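Local coordinates for protein D-alanine--D-alanine ligase (Coxiella burnetii, PDB 3TQT) that joins two D-alanine molecules into D-alanyl-D-alanine at the expense of ATP, supplying a building block for the peptidoglycan cell wall, at residues A[100-114]-A[125-139]. Residues are numbered along the deposited sequence; the frame is centred on the assembly and turned at random.
Sequences DCVFPMVHGTQGEDG and LPYVGANVQSSAVCM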
ATOM      1  N   ASP A 100       2.510   4.295  22.323  1.00 22.19           N
ATOM      2  CA  ASP A 100       3.774   3.611  22.078  1.00 21.81           C
ATOM      3  C   ASP A 100       3.623   2.585  20.979  1.00 25.94           C
ATOM      4  O   ASP A 100       4.598   2.156  20.361  1.00 26.37           O
ATOM      5  CB  ASP A 100       4.229   2.919  23.354  1.00 18.91           C
ATOM      6  CG  ASP A 100       4.568   3.906  24.432  1.00 28.15           C
ATOM      7  OD1 ASP A 100       5.281   4.876  24.105  1.00 26.55           O
ATOM      8  OD2 ASP A 100       4.107   3.726  25.579  1.00 25.04           O
ATOM      9  N   CYS A 101       2.386   2.176  20.751  1.00 24.87           N
ATOM     10  CA  CYS A 101       2.100   1.216  19.703  1.00 24.18           C
ATOM     11  C   CYS A 101       0.619   1.252  19.391  1.00 23.46           C
ATOM     12  O   CYS A 101      -0.219   1.416  20.282  1.00 21.36           O
ATOM     13  CB  CYS A 101       2.546  -0.196  20.108  1.00 18.52           C
ATOM     14  SG  CYS A 101       2.285  -1.467  18.829  1.00 25.41           S
ATOM     15  N   VAL A 102       0.300   1.125  18.111  1.00 19.21           N
ATOM     16  CA  VAL A 102      -1.084   1.188  17.670  1.00 17.90           C
ATOM     17  C   VAL A 102      -1.523  -0.185  17.200  1.00 22.24           C
ATOM     18  O   VAL A 102      -0.766  -0.898  16.549  1.00 23.56           O
ATOM     19  CB  VAL A 102      -1.253   2.228  16.544  1.00 15.86           C
ATOM     20  CG1 VAL A 102      -2.650   2.177  15.972  1.00 15.63           C
ATOM     21  CG2 VAL A 102      -0.907   3.626  17.067  1.00 23.68           C
ATOM     22  N   PHE A 103      -2.743  -0.560  17.558  1.00 20.60           N
ATOM     23  CA  PHE A 103      -3.290  -1.826  17.139  1.00 21.01           C
ATOM     24  C   PHE A 103      -4.418  -1.502  16.169  1.00 27.07           C
ATOM     25  O   PHE A 103      -5.528  -1.214  16.587  1.00 24.31           O
ATOM     26  CB  PHE A 103      -3.828  -2.565  18.366  1.00 30.54           C
ATOM     27  CG  PHE A 103      -3.710  -4.060  18.283  1.00 26.48           C
ATOM     28  CD1 PHE A 103      -3.007  -4.765  19.248  1.00 37.14           C
ATOM     29  CD2 PHE A 103      -4.285  -4.754  17.236  1.00 27.54           C
ATOM     30  CE1 PHE A 103      -2.901  -6.132  19.170  1.00 25.99           C
ATOM     31  CE2 PHE A 103      -4.185  -6.121  17.160  1.00 32.02           C
ATOM     32  CZ  PHE A 103      -3.492  -6.809  18.129  1.00 30.01           C
ATOM     33  N   PRO A 104      -4.118  -1.498  14.860  1.00 24.58           N
ATOM     34  CA  PRO A 104      -5.157  -1.163  13.899  1.00 27.18           C
ATOM     35  C   PRO A 104      -6.147  -2.327  13.890  1.00 35.64           C
ATOM     36  O   PRO A 104      -5.752  -3.473  13.657  1.00 33.16           O
ATOM     37  CB  PRO A 104      -4.400  -1.073  12.564  1.00 22.30           C
ATOM     38  CG  PRO A 104      -2.956  -1.249  12.884  1.00 24.97           C
ATOM     39  CD  PRO A 104      -2.874  -1.926  14.204  1.00 23.88           C
ATOM     40  N   MET A 105      -7.411  -2.059  14.189  1.00 21.63           N
ATOM     41  CA  MET A 105      -8.362  -3.151  14.243  1.00 20.80           C
ATOM     42  C   MET A 105      -9.600  -2.733  13.489  1.00 31.94           C
ATOM     43  O   MET A 105     -10.722  -3.038  13.880  1.00 37.89           O
ATOM     44  CB  MET A 105      -8.662  -3.567  15.686  1.00 28.78           C
ATOM     45  CG  MET A 105      -9.457  -4.875  15.830  1.00 30.40           C
ATOM     46  SD  MET A 105      -8.882  -6.271  14.814  1.00 35.51           S
ATOM     47  CE  MET A 105      -7.112  -6.239  15.153  1.00 26.94           C
ATOM     48  N   VAL A 106      -9.363  -2.014  12.402  1.00 23.04           N
ATOM     49  CA  VAL A 106     -10.403  -1.704  11.444  1.00 24.59           C
ATOM     50  C   VAL A 106     -10.329  -2.731  10.317  1.00 31.92           C
ATOM     51  O   VAL A 106      -9.306  -2.837   9.632  1.00 37.06           O
ATOM     52  CB  VAL A 106     -10.222  -0.291  10.877  1.00 24.41           C
ATOM     53  CG1 VAL A 106     -11.193  -0.058   9.723  1.00 25.07           C
ATOM     54  CG2 VAL A 106     -10.417   0.743  11.969  1.00 32.29           C
ATOM     55  N   HIS A 107     -11.401  -3.500  10.143  1.00 33.81           N
ATOM     56  CA  HIS A 107     -11.472  -4.499   9.073  1.00 31.89           C
ATOM     57  C   HIS A 107     -11.925  -3.864   7.764  1.00 35.14           C
ATOM     58  O   HIS A 107     -12.725  -2.929   7.760  1.00 34.24           O
ATOM     59  CB  HIS A 107     -12.444  -5.635   9.429  1.00 30.83           C
ATOM     60  CG  HIS A 107     -12.242  -6.213  10.799  1.00 40.96           C
ATOM     61  ND1 HIS A 107     -11.117  -6.927  11.152  1.00 35.10           N
ATOM     62  CD2 HIS A 107     -13.036  -6.196  11.897  1.00 42.94           C
ATOM     63  CE1 HIS A 107     -11.219  -7.312  12.415  1.00 35.58           C
ATOM     64  NE2 HIS A 107     -12.374  -6.883  12.886  1.00 37.22           N
ATOM     65  N   GLY A 108     -11.418  -4.396   6.656  1.00 29.77           N
ATOM     66  CA  GLY A 108     -11.819  -3.971   5.330  1.00 31.58           C
ATOM     67  C   GLY A 108     -11.324  -2.598   4.921  1.00 37.55           C
ATOM     68  O   GLY A 108     -10.192  -2.196   5.224  1.00 36.56           O
ATOM     69  N   THR A 109     -12.185  -1.880   4.207  1.00 32.21           N
ATOM     70  CA  THR A 109     -11.865  -0.553   3.717  1.00 31.21           C
ATOM     71  C   THR A 109     -11.212   0.312   4.794  1.00 30.33           C
ATOM     72  O   THR A 109     -11.620   0.299   5.963  1.00 34.00           O
ATOM     73  CB  THR A 109     -13.118   0.128   3.143  1.00 38.61           C
ATOM     74  OG1 THR A 109     -13.616  -0.656   2.057  1.00 46.75           O
ATOM     75  CG2 THR A 109     -12.799   1.516   2.641  1.00 48.65           C
ATOM     76  N   GLN A 110     -10.172   1.036   4.381  1.00 42.29           N
ATOM     77  CA  GLN A 110      -9.411   1.942   5.247  1.00 42.30           C
ATOM     78  C   GLN A 110      -8.474   1.214   6.214  1.00 41.63           C
ATOM     79  O   GLN A 110      -7.319   1.609   6.393  1.00 39.77           O
ATOM     80  CB  GLN A 110     -10.342   2.899   6.014  1.00 40.24           C
ATOM     81  CG  GLN A 110     -11.442   3.552   5.161  1.00 44.51           C
ATOM     82  CD  GLN A 110     -10.910   4.371   3.998  1.00 48.10           C
ATOM     83  OE1 GLN A 110      -9.997   3.948   3.293  1.00 57.20           O
ATOM     84  NE2 GLN A 110     -11.490   5.546   3.785  1.00 51.32           N
ATOM     85  N   GLY A 111      -8.970   0.143   6.825  1.00 31.67           N
ATOM     86  CA  GLY A 111      -8.241  -0.532   7.885  1.00 34.84           C
ATOM     87  C   GLY A 111      -7.246  -1.581   7.428  1.00 31.14           C
ATOM     88  O   GLY A 111      -6.198  -1.752   8.046  1.00 35.28           O
ATOM     89  N   GLU A 112      -7.579  -2.304   6.363  1.00 34.62           N
ATOM     90  CA  GLU A 112      -6.716  -3.376   5.878  1.00 34.01           C
ATOM     91  C   GLU A 112      -6.078  -3.020   4.553  1.00 37.48           C
ATOM     92  O   GLU A 112      -5.222  -3.757   4.068  1.00 37.95           O
ATOM     93  CB  GLU A 112      -7.508  -4.680   5.692  1.00 40.02           C
ATOM     94  CG  GLU A 112      -7.965  -5.316   6.981  1.00 43.02           C
ATOM     95  CD  GLU A 112      -8.638  -6.661   6.754  1.00 42.82           C
ATOM     96  OE1 GLU A 112      -7.925  -7.675   6.603  1.00 38.08           O
ATOM     97  OE2 GLU A 112      -9.881  -6.699   6.726  1.00 45.87           O
ATOM     98  N   ASP A 113      -6.511  -1.912   3.955  1.00 39.21           N
ATOM     99  CA  ASP A 113      -6.097  -1.571   2.595  1.00 27.68           C
ATOM    100  C   ASP A 113      -4.873  -0.679   2.544  1.00 24.85           C
ATOM    101  O   ASP A 113      -4.535  -0.143   1.490  1.00 27.09           O
ATOM    102  CB  ASP A 113      -7.228  -0.923   1.793  1.00 26.76           C
ATOM    103  CG  ASP A 113      -7.756   0.358   2.426  1.00 33.58           C
ATOM    104  OD1 ASP A 113      -7.156   0.888   3.392  1.00 24.98           O
ATOM    105  OD2 ASP A 113      -8.803   0.832   1.943  1.00 42.26           O
ATOM    106  N   GLY A 114      -4.224  -0.511   3.689  1.00 24.42           N
ATOM    107  CA  GLY A 114      -3.035   0.299   3.748  1.00 27.39           C
ATOM    108  C   GLY A 114      -3.275   1.747   4.101  1.00 25.94           C
ATOM    109  O   GLY A 114      -2.327   2.449   4.399  1.00 26.13           O
ATOM    110  N   LEU A 125       4.612   5.904  13.972  1.00 22.36           N
ATOM    111  CA  LEU A 125       4.188   5.115  15.121  1.00 22.96           C
ATOM    112  C   LEU A 125       4.370   3.630  14.871  1.00 22.48           C
ATOM    113  O   LEU A 125       4.086   3.152  13.778  1.00 21.05           O
ATOM    114  CB  LEU A 125       2.724   5.366  15.433  1.00 22.09           C
ATOM    115  CG  LEU A 125       2.360   6.763  15.915  1.00 28.89           C
ATOM    116  CD1 LEU A 125       0.851   6.906  15.951  1.00 25.08           C
ATOM    117  CD2 LEU A 125       2.976   7.028  17.291  1.00 27.54           C
ATOM    118  N   PRO A 126       4.833   2.892  15.886  1.00 19.38           N
ATOM    119  CA  PRO A 126       4.805   1.434  15.722  1.00 19.01           C
ATOM    120  C   PRO A 126       3.354   0.985  15.615  1.00 22.03           C
ATOM    121  O   PRO A 126       2.488   1.549  16.285  1.00 23.16           O
ATOM    122  CB  PRO A 126       5.434   0.910  17.024  1.00 15.18           C
ATOM    123  CG  PRO A 126       6.175   2.097  17.607  1.00 18.76           C
ATOM    124  CD  PRO A 126       5.388   3.302  17.186  1.00 20.48           C
ATOM    125  N   TYR A 127       3.076  -0.004  14.773  1.00 22.03           N
ATOM    126  CA  TYR A 127       1.723  -0.531  14.702  1.00 20.99           C
ATOM    127  C   TYR A 127       1.708  -2.017  14.377  1.00 17.00           C
ATOM    128  O   TYR A 127       2.609  -2.546  13.703  1.00 18.61           O
ATOM    129  CB  TYR A 127       0.870   0.260  13.708  1.00 18.12           C
ATOM    130  CG  TYR A 127       1.365   0.217  12.290  1.00 19.74           C
ATOM    131  CD1 TYR A 127       0.895  -0.749  11.397  1.00 18.35           C
ATOM    132  CD2 TYR A 127       2.281   1.152  11.831  1.00 21.37           C
ATOM    133  CE1 TYR A 127       1.334  -0.787  10.103  1.00 20.21           C
ATOM    134  CE2 TYR A 127       2.736   1.120  10.525  1.00 20.28           C
ATOM    135  CZ  TYR A 127       2.254   0.158   9.667  1.00 18.53           C
ATOM    136  OH  TYR A 127       2.712   0.134   8.380  1.00 18.33           O
ATOM    137  N   VAL A 128       0.669  -2.681  14.852  1.00 18.62           N
ATOM    138  CA  VAL A 128       0.546  -4.116  14.684  1.00 16.34           C
ATOM    139  C   VAL A 128       0.170  -4.507  13.258  1.00 22.61           C
ATOM    140  O   VAL A 128      -0.643  -3.840  12.602  1.00 21.39           O
ATOM    141  CB  VAL A 128      -0.477  -4.678  15.658  1.00 16.05           C
ATOM    142  CG1 VAL A 128      -0.827  -6.137  15.303  1.00 19.94           C
ATOM    143  CG2 VAL A 128       0.057  -4.547  17.082  1.00 14.34           C
ATOM    144  N   GLY A 129       0.780  -5.582  12.778  1.00 21.19           N
ATOM    145  CA  GLY A 129       0.327  -6.210  11.544  1.00 19.02           C
ATOM    146  C   GLY A 129       0.991  -5.716  10.274  1.00 16.13           C
ATOM    147  O   GLY A 129       2.055  -5.106  10.301  1.00 18.18           O
ATOM    148  N   ALA A 130       0.334  -5.988   9.146  1.00 17.77           N
ATOM    149  CA  ALA A 130       0.895  -5.781   7.828  1.00 18.07           C
ATOM    150  C   ALA A 130       1.167  -4.315   7.605  1.00 20.31           C
ATOM    151  O   ALA A 130       0.377  -3.481   8.032  1.00 20.38           O
ATOM    152  CB  ALA A 130      -0.088  -6.284   6.782  1.00 18.32           C
ATOM    153  N   ASN A 131       2.282  -4.003   6.945  1.00 17.86           N
ATOM    154  CA  ASN A 131       2.598  -2.626   6.590  1.00 17.59           C
ATOM    155  C   ASN A 131       1.751  -2.152   5.404  1.00 18.55           C
ATOM    156  O   ASN A 131       0.829  -2.844   5.000  1.00 18.69           O
ATOM    157  CB  ASN A 131       4.095  -2.425   6.332  1.00 19.10           C
ATOM    158  CG  ASN A 131       4.581  -3.088   5.049  1.00 25.43           C
ATOM    159  OD1 ASN A 131       3.820  -3.733   4.329  1.00 24.04           O
ATOM    160  ND2 ASN A 131       5.865  -2.907   4.751  1.00 24.86           N
ATOM    161  N   VAL A 132       2.060  -0.985   4.855  1.00 16.72           N
ATOM    162  CA  VAL A 132       1.213  -0.427   3.806  1.00 23.07           C
ATOM    163  C   VAL A 132       1.218  -1.314   2.571  1.00 27.85           C
ATOM    164  O   VAL A 132       0.168  -1.653   2.032  1.00 18.95           O
ATOM    165  CB  VAL A 132       1.633   1.002   3.417  1.00 27.21           C
ATOM    166  CG1 VAL A 132       0.906   1.439   2.139  1.00 21.37           C
ATOM    167  CG2 VAL A 132       1.339   1.961   4.569  1.00 21.17           C
ATOM    168  N   GLN A 133       2.406  -1.691   2.122  1.00 18.63           N
ATOM    169  CA  GLN A 133       2.516  -2.498   0.921  1.00 18.40           C
ATOM    170  C   GLN A 133       1.854  -3.856   1.058  1.00 15.48           C
ATOM    171  O   GLN A 133       1.173  -4.321   0.149  1.00 17.40           O
ATOM    172  CB  GLN A 133       3.977  -2.708   0.533  1.00 25.70           C
ATOM    173  CG  GLN A 133       4.142  -3.762  -0.564  1.00 28.06           C
ATOM    174  CD  GLN A 133       5.473  -4.484  -0.479  1.00 37.55           C
ATOM    175  OE1 GLN A 133       5.577  -5.545   0.118  1.00 32.57           O
ATOM    176  NE2 GLN A 133       6.502  -3.896  -1.066  1.00 45.32           N
ATOM    177  N   SER A 134       2.082  -4.506   2.185  1.00 17.06           N
ATOM    178  CA  SER A 134       1.570  -5.851   2.398  1.00 18.71           C
ATOM    179  C   SER A 134       0.056  -5.814   2.572  1.00 16.48           C
ATOM    180  O   SER A 134      -0.651  -6.702   2.117  1.00 18.68           O
ATOM    181  CB  SER A 134       2.224  -6.493   3.629  1.00 20.00           C
ATOM    182  OG  SER A 134       1.892  -7.870   3.669  1.00 30.04           O
ATOM    183  N   SER A 135      -0.436  -4.790   3.256  1.00 14.97           N
ATOM    184  CA  SER A 135      -1.879  -4.625   3.409  1.00 15.82           C
ATOM    185  C   SER A 135      -2.518  -4.476   2.020  1.00 22.87           C
ATOM    186  O   SER A 135      -3.542  -5.084   1.731  1.00 20.20           O
ATOM    187  CB  SER A 135      -2.191  -3.392   4.257  1.00 18.18           C
ATOM    188  OG  SER A 135      -1.668  -3.541   5.570  1.00 18.91           O
ATOM    189  N   ALA A 136      -1.908  -3.650   1.175  1.00 20.06           N
ATOM    190  CA  ALA A 136      -2.473  -3.369  -0.145  1.00 21.65           C
ATOM    191  C   ALA A 136      -2.432  -4.613  -1.003  1.00 22.48           C
ATOM    192  O   ALA A 136      -3.401  -4.946  -1.681  1.00 27.86           O
ATOM    193  CB  ALA A 136      -1.742  -2.219  -0.812  1.00 21.21           C
ATOM    194  N   VAL A 137      -1.315  -5.321  -0.965  1.00 17.03           N
ATOM    195  CA  VAL A 137      -1.208  -6.562  -1.721  1.00 14.02           C
ATOM    196  C   VAL A 137      -2.232  -7.621  -1.275  1.00 19.90           C
ATOM    197  O   VAL A 137      -2.829  -8.308  -2.107  1.00 27.45           O
ATOM    198  CB  VAL A 137       0.220  -7.141  -1.665  1.00 18.79           C
ATOM    199  CG1 VAL A 137       0.250  -8.567  -2.200  1.00 23.46           C
ATOM    200  CG2 VAL A 137       1.169  -6.257  -2.457  1.00 18.94           C
ATOM    201  N   CYS A 138      -2.437  -7.748   0.027  1.00 14.74           N
ATOM    202  CA  CYS A 138      -3.338  -8.769   0.552  1.00 14.31           C
ATOM    203  C   CYS A 138      -4.808  -8.369   0.416  1.00 17.40           C
ATOM    204  O   CYS A 138      -5.693  -9.227   0.332  1.00 22.28           O
ATOM    205  CB  CYS A 138      -3.002  -9.078   2.011  1.00 15.56           C
ATOM    206  SG  CYS A 138      -1.444  -9.951   2.223  1.00 20.60           S
ATOM    207  N   MET A 139      -5.059  -7.068   0.403  1.00 20.26           N
ATOM    208  CA  MET A 139      -6.421  -6.544   0.306  1.00 22.62           C
ATOM    209  C   MET A 139      -7.029  -6.800  -1.069  1.00 24.29           C
ATOM    210  O   MET A 139      -8.218  -7.095  -1.189  1.00 25.09           O
ATOM    211  CB  MET A 139      -6.419  -5.040   0.586  1.00 23.84           C
ATOM    212  CG  MET A 139      -7.778  -4.404   0.563  1.00 36.08           C
ATOM    213  SD  MET A 139      -8.607  -4.637   2.140  1.00 45.31           S
ATOM    214  CE  MET A 139     -10.184  -3.854   1.800  1.00 46.87           C
TER
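Val102 O takes one hydrogen bond from the 125-139 segment, from Val128 N at 2.8 Å and almost in line with the carbonyl (C=O...N 172°), and a weaker CA-H...O contact from Tyr127 CA at 3.1 Å. In return Val102 N donates to Pro126 O at 2.9 Å. This is a single parallel bridge, Val102 with Tyr127, placed along the side of strand 101-104 that strand 5-12 does not occupy. Val128 then packs on what follows: its CG2 sits over one face of the Phe103 ring, 3.9 Å from the centroid and 17° off the normal, while CB lies against Pro104 CD. Ile28 of helix 18-31 and Leu344 of helix 340-370 also touch the Phe103 side chain.

Farther along, Met139 reaches from helix 132-139 into the 108-113 turn. With CG anti to the backbone N (chi1 -178°) and a bend at chi2, its SD meets Glu112 CB at 3.7 Å and its CE lies 3.6 Å from Gly108 C. The turn is held from within, since Glu112 OE2 uses its anti lone pair to accept from Gly108 N at 2.8 Å; OE1 accepts from Ile320 N. Together the strand, helix 115-122 and the bridged 125-128 run form a right-handed beta-alpha-beta-like crossover at the edge of the Rossmann-like N-terminal domain, with the 108-113 turn carrying on toward the predicted metal and ATP site of the ATP-grasp part, near Asn318 and Leu190.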